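Local coordinates for DNA mismatch repair protein MutL (Aquifex aeolicus, PDB 6LZI) that binds ADP in its Bergerat-fold ATPase domain and, as a MutL endonuclease, probably takes part in ATP-dependent DNA mismatch repair, at residues A[199-202]-A[207-210]. Sequence-based numbering, arbitrary orientation.
Sequences RVEE and KTEE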
loop_
_atom_site.group_PDB
_atom_site.type_symbol
_atom_site.label_atom_id
_atom_site.label_comp_id
_atom_site.label_asym_id
_atom_site.label_seq_id
_atom_site.Cartn_x
_atom_site.Cartn_y
_atom_site.Cartn_z
ATOM N N ARG A 199 13.985 -6.891 2.254
ATOM C CA ARG A 199 12.896 -5.918 2.267
ATOM C C ARG A 199 12.423 -5.649 3.699
ATOM O O ARG A 199 12.215 -4.490 4.088
ATOM C CB ARG A 199 11.758 -6.441 1.389
ATOM C CG ARG A 199 10.418 -5.680 1.485
ATOM C CD ARG A 199 10.603 -4.176 1.208
ATOM N NE ARG A 199 11.065 -3.957 -0.160
ATOM C CZ ARG A 199 10.297 -3.878 -1.234
ATOM N NH1 ARG A 199 8.959 -4.008 -1.239
ATOM N NH2 ARG A 199 10.895 -3.582 -2.379
ATOM N N VAL A 200 12.322 -6.693 4.516
ATOM C CA VAL A 200 12.025 -6.479 5.927
ATOM C C VAL A 200 13.046 -5.565 6.563
ATOM O O VAL A 200 12.697 -4.676 7.336
ATOM C CB VAL A 200 11.951 -7.829 6.657
ATOM C CG1 VAL A 200 11.752 -7.597 8.126
ATOM C CG2 VAL A 200 10.709 -8.498 6.119
ATOM N N GLU A 201 14.316 -5.822 6.289
ATOM C CA GLU A 201 15.370 -5.119 6.987
ATOM C C GLU A 201 15.430 -3.656 6.553
ATOM O O GLU A 201 15.675 -2.772 7.387
ATOM C CB GLU A 201 16.656 -5.884 6.787
ATOM C CG GLU A 201 16.566 -7.173 7.571
ATOM C CD GLU A 201 17.756 -8.067 7.454
ATOM O OE1 GLU A 201 17.821 -9.010 8.245
ATOM O OE2 GLU A 201 18.645 -7.811 6.615
ATOM N N GLU A 202 15.213 -3.402 5.258
ATOM C CA GLU A 202 15.151 -2.018 4.777
ATOM C C GLU A 202 14.003 -1.276 5.450
ATOM O O GLU A 202 14.170 -0.126 5.882
ATOM C CB GLU A 202 15.004 -1.980 3.251
ATOM C CG GLU A 202 16.208 -2.482 2.474
ATOM C CD GLU A 202 17.502 -1.733 2.805
ATOM O OE1 GLU A 202 17.523 -0.474 2.858
ATOM O OE2 GLU A 202 18.489 -2.432 3.045
ATOM N N LYS A 207 18.748 -5.370 11.507
ATOM C CA LYS A 207 19.073 -6.721 11.093
ATOM C C LYS A 207 18.165 -7.704 11.815
ATOM O O LYS A 207 17.852 -7.527 12.993
ATOM C CB LYS A 207 20.541 -7.034 11.392
ATOM C CG LYS A 207 20.839 -8.493 11.329
ATOM C CD LYS A 207 20.671 -9.002 9.911
ATOM C CE LYS A 207 21.161 -10.407 9.790
ATOM N NZ LYS A 207 20.968 -10.829 8.383
ATOM N N THR A 208 17.702 -8.708 11.082
ATOM C CA THR A 208 16.780 -9.683 11.613
ATOM C C THR A 208 17.364 -11.074 11.478
ATOM O O THR A 208 18.270 -11.325 10.682
ATOM C CB THR A 208 15.399 -9.653 10.916
ATOM O OG1 THR A 208 15.508 -10.174 9.592
ATOM C CG2 THR A 208 14.720 -8.216 10.891
ATOM N N GLU A 209 16.786 -11.976 12.249
ATOM C CA GLU A 209 17.027 -13.407 12.147
ATOM C C GLU A 209 15.744 -14.001 11.608
ATOM O O GLU A 209 14.644 -13.625 12.061
ATOM C CB GLU A 209 17.360 -14.057 13.490
ATOM C CG GLU A 209 17.596 -15.561 13.369
ATOM C CD GLU A 209 18.038 -16.213 14.686
ATOM O OE1 GLU A 209 18.358 -17.429 14.677
ATOM O OE2 GLU A 209 18.084 -15.506 15.722
ATOM N N GLU A 210 15.890 -14.869 10.612
ATOM C CA GLU A 210 14.763 -15.526 9.984
ATOM C C GLU A 210 14.519 -16.864 10.677
ATOM O O GLU A 210 15.431 -17.673 10.797
ATOM C CB GLU A 210 15.074 -15.736 8.501
ATOM C CG GLU A 210 14.034 -16.524 7.732
ATOM C CD GLU A 210 14.297 -16.522 6.244
ATOM O OE1 GLU A 210 15.354 -16.026 5.809
ATOM O OE2 GLU A 210 13.421 -17.004 5.508
#
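Glu-201 reaches from helix 196-204 to the residues that lead into strand 209-213. Its carboxylate oxygen OE1 is held by two hydrogen bonds from Thr-208. The backbone N of Thr-208 lies 2.9 Å from Glu-201 OE1, with an N-H...O angle of 157°. This donor stands above the carboxylate plane, 45° out of it. The hydroxyl OG1 of Thr-208 also sits 2.9 Å from Glu-201 OE1. It donates from the anti side and close to the plane. With chi1 at 71°, Thr-208 OG1 stands between its own N and carbonyl carbon, and hydroxyl and N-H can meet the same oxygen. The Glu-201 side chain is extended beyond CG, which carries the carboxylate across to the loop.

The methyl of Thr-208 packs against the stem of this side chain, with Thr-208 CG2 3.9 Å from Glu-201 CG. It also meets Val-200, whose CG1 lies 4.1 Å from Thr-208 CG2. Both Val-200 and Thr-208 also touch Phe-223 of strand 219-225. The contact bridges the short connection from helix 196-204 to strand 209-213 in the S5-like domain of MutL. None of its residues is among those lining the ADP pocket. Here helix 196-204 rests on a five-stranded mixed sheet, and strand 209-213 forms one edge of that sheet.

Lys-207 runs alongside Glu-201, pointing the same way. Lys-207 CD lies 3.3 Å from Glu-201 OE1. The salt bridge from Lys-207 NZ to Glu-201 OE1 is long, at 3.6 Å. Lys-197 forms a further salt bridge to Glu-201 OE1, and its NZ also donates to the carbonyl O of Thr-208. Two lysines and two Thr-208 donors around one oxygen would be expected to favour the ionised carboxylate.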